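Local coordinates for dehydroquinate synthase (Thermus thermophilus, PDB 1UJN), which probably converts 3-deoxy-D-arabino-heptulosonate 7-phosphate to 3-dehydroquinate and phosphate, with NAD(+) and a divalent zinc or cobalt ion, in chorismate biosynthesis, at residues Ser308-Ala316 and Val322-Leu330. Residues are numbered along the deposited sequence; the frame is centred on the assembly and turned at random.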
# COMPACT_ATOMS: atom_id res chain seq x y z
N SER A 308 -27.43 -7.45 13.06
CA SER A 308 -26.14 -7.44 12.38
C SER A 308 -25.62 -6.01 12.17
O SER A 308 -24.45 -5.71 12.39
CB SER A 308 -26.32 -8.12 11.02
OG SER A 308 -25.16 -7.89 10.22
N LEU A 309 -26.52 -5.13 11.70
CA LEU A 309 -26.10 -3.76 11.44
C LEU A 309 -26.14 -2.89 12.70
O LEU A 309 -26.98 -3.04 13.57
CB LEU A 309 -27.01 -3.16 10.36
CG LEU A 309 -28.49 -3.52 10.57
CD1 LEU A 309 -29.08 -2.86 11.82
CD2 LEU A 309 -29.37 -3.08 9.40
N HIS A 310 -25.14 -1.99 12.79
CA HIS A 310 -25.13 -1.04 13.90
C HIS A 310 -25.32 0.39 13.40
O HIS A 310 -24.72 0.81 12.42
CB HIS A 310 -23.80 -1.17 14.64
CG HIS A 310 -23.85 -2.33 15.61
ND1 HIS A 310 -24.14 -3.60 15.23
CD2 HIS A 310 -23.54 -2.33 16.97
CE1 HIS A 310 -23.99 -4.35 16.34
NE2 HIS A 310 -23.63 -3.62 17.40
N TRP A 311 -26.15 1.18 14.07
CA TRP A 311 -26.39 2.56 13.66
C TRP A 311 -25.81 3.54 14.67
O TRP A 311 -25.81 3.27 15.87
CB TRP A 311 -27.89 2.84 13.55
CG TRP A 311 -28.65 1.94 12.64
CD1 TRP A 311 -29.03 0.65 12.90
CD2 TRP A 311 -29.16 2.26 11.35
NE1 TRP A 311 -29.75 0.15 11.84
CE2 TRP A 311 -29.85 1.12 10.87
CE3 TRP A 311 -29.10 3.40 10.54
CZ2 TRP A 311 -30.48 1.09 9.63
CZ3 TRP A 311 -29.73 3.38 9.30
CH2 TRP A 311 -30.41 2.23 8.86
N VAL A 312 -25.32 4.67 14.18
CA VAL A 312 -24.80 5.71 15.06
C VAL A 312 -26.01 6.58 15.36
O VAL A 312 -26.54 7.26 14.47
CB VAL A 312 -23.71 6.57 14.38
CG1 VAL A 312 -23.26 7.67 15.33
CG2 VAL A 312 -22.52 5.71 13.99
N VAL A 313 -26.47 6.54 16.61
CA VAL A 313 -27.65 7.30 17.02
C VAL A 313 -27.28 8.48 17.92
O VAL A 313 -26.66 8.29 18.97
CB VAL A 313 -28.64 6.40 17.80
CG1 VAL A 313 -29.89 7.20 18.18
CG2 VAL A 313 -29.02 5.19 16.97
N PRO A 314 -27.64 9.70 17.51
CA PRO A 314 -27.34 10.89 18.30
C PRO A 314 -28.46 11.15 19.30
O PRO A 314 -29.57 11.53 18.91
CB PRO A 314 -27.24 11.98 17.24
CG PRO A 314 -28.34 11.59 16.30
CD PRO A 314 -28.17 10.08 16.18
N LEU A 315 -28.19 10.94 20.58
CA LEU A 315 -29.20 11.17 21.62
C LEU A 315 -29.17 12.63 22.06
O LEU A 315 -30.17 13.16 22.56
CB LEU A 315 -28.95 10.24 22.81
CG LEU A 315 -28.99 8.74 22.49
CD1 LEU A 315 -28.70 7.94 23.74
CD2 LEU A 315 -30.36 8.37 21.93
N ALA A 316 -28.02 13.26 21.86
CA ALA A 316 -27.83 14.66 22.21
C ALA A 316 -26.48 15.06 21.61
O ALA A 316 -25.62 14.20 21.41
CB ALA A 316 -27.80 14.84 23.72
N VAL A 322 -23.87 3.63 19.55
CA VAL A 322 -23.80 2.77 18.38
C VAL A 322 -24.43 1.45 18.81
O VAL A 322 -23.99 0.84 19.78
CB VAL A 322 -22.34 2.53 17.95
CG1 VAL A 322 -22.29 1.62 16.73
CG2 VAL A 322 -21.67 3.86 17.64
N ARG A 323 -25.47 1.03 18.10
CA ARG A 323 -26.17 -0.20 18.45
C ARG A 323 -27.17 -0.62 17.38
O ARG A 323 -27.48 0.15 16.47
CB ARG A 323 -26.93 0.02 19.76
CG ARG A 323 -27.75 1.31 19.76
CD ARG A 323 -28.88 1.29 20.77
NE ARG A 323 -29.94 0.35 20.39
CZ ARG A 323 -31.13 0.28 20.98
NH1 ARG A 323 -31.43 1.10 21.98
NH2 ARG A 323 -32.03 -0.60 20.56
N PRO A 324 -27.67 -1.87 17.47
CA PRO A 324 -28.65 -2.39 16.52
C PRO A 324 -30.03 -1.91 16.94
O PRO A 324 -30.24 -1.56 18.11
CB PRO A 324 -28.49 -3.90 16.67
CG PRO A 324 -28.20 -4.04 18.13
CD PRO A 324 -27.18 -2.94 18.36
N LEU A 325 -30.98 -1.88 16.01
CA LEU A 325 -32.32 -1.42 16.34
C LEU A 325 -33.40 -2.35 15.82
O LEU A 325 -33.25 -2.97 14.77
CB LEU A 325 -32.53 -0.01 15.76
CG LEU A 325 -31.58 1.08 16.26
CD1 LEU A 325 -31.70 2.31 15.37
CD2 LEU A 325 -31.90 1.42 17.71
N PRO A 326 -34.51 -2.48 16.56
CA PRO A 326 -35.60 -3.35 16.11
C PRO A 326 -36.09 -2.84 14.76
O PRO A 326 -36.27 -1.63 14.58
CB PRO A 326 -36.66 -3.18 17.20
CG PRO A 326 -35.85 -2.87 18.42
CD PRO A 326 -34.82 -1.90 17.88
N GLU A 327 -36.29 -3.75 13.80
CA GLU A 327 -36.75 -3.34 12.48
C GLU A 327 -37.99 -2.45 12.58
O GLU A 327 -38.17 -1.54 11.77
CB GLU A 327 -37.07 -4.57 11.63
CG GLU A 327 -37.63 -4.24 10.25
CD GLU A 327 -37.91 -5.47 9.41
OE1 GLU A 327 -38.44 -5.32 8.28
OE2 GLU A 327 -37.60 -6.59 9.87
N GLY A 328 -38.82 -2.72 13.58
CA GLY A 328 -40.03 -1.94 13.77
C GLY A 328 -39.73 -0.47 14.02
O GLY A 328 -40.50 0.40 13.61
N LEU A 329 -38.62 -0.20 14.69
CA LEU A 329 -38.21 1.16 15.00
C LEU A 329 -37.68 1.83 13.73
O LEU A 329 -37.99 2.99 13.45
CB LEU A 329 -37.12 1.15 16.08
CG LEU A 329 -36.72 2.47 16.75
CD1 LEU A 329 -35.94 2.17 18.02
CD2 LEU A 329 -35.88 3.31 15.80
N LEU A 330 -36.88 1.09 12.97
CA LEU A 330 -36.32 1.61 11.73
C LEU A 330 -37.44 1.89 10.73
O LEU A 330 -37.43 2.91 10.03
CB LEU A 330 -35.35 0.59 11.12
CG LEU A 330 -34.18 0.14 12.01
CD1 LEU A 330 -33.46 -1.01 11.33
CD2 LEU A 330 -33.23 1.30 12.27
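One face of the Trp311 indole is overlapped by a methyl of Leu330: CD2 stands over it, offset toward the rim, in a CH-pi contact 4.0 Å from the centroid of the five-membered ring. CD1 of the same leucine reaches NE1 and CZ2, so both branches rest along the NE1, CE2 and CZ2 side of the indole. CG of Trp311 lies beside the backbone N, anti to the carbonyl carbon (chi1 -56°), an orientation in which the indole meets Leu325 and Leu330. CD1 of Leu325 approaches Trp311 CD1 at 4.0 Å, the two side chains crossing at about a right angle, and also meets CG2 of Val313 at 4.2 Å. Tyr257 and Leu261 of helix 247-264 add to this apolar patch, in which the indole NE1 is buried without a hydrogen-bond partner.

The backbones are joined by an antiparallel hydrogen-bonded pair. Trp311 N to Arg323 O measures 2.9 Å and is nearly straight at 177°, though the donor stands above the carbonyl plane; Arg323 N returns a longer bond of 3.2 Å to Trp311 O. On the other face of the sheet the beta-branched Val312 and Val322 meet through their CG2 methyls in the neighbouring non-hydrogen-bonded pair. Pro324, lacking an N-H, suits the point where strand pairing ends, and its CD makes a CH-pi contact over one face of the His310 imidazole, 4.0 Å from the ring centroid. NE and NH2 of Arg323 both donate side-on to O of the next residue, Pro324, which lies close to the guanidinium plane; the paired bonds hold that group's orientation.

Pro326 then occupies the N-cap position of helix 327-342. Strands 311-314 and 319-323 form a beta hairpin, and the chain leaving it leads into this helix, whose Leu330 packs on the Trp311 side, in the largely helical C-terminal part of dehydroquinate synthase.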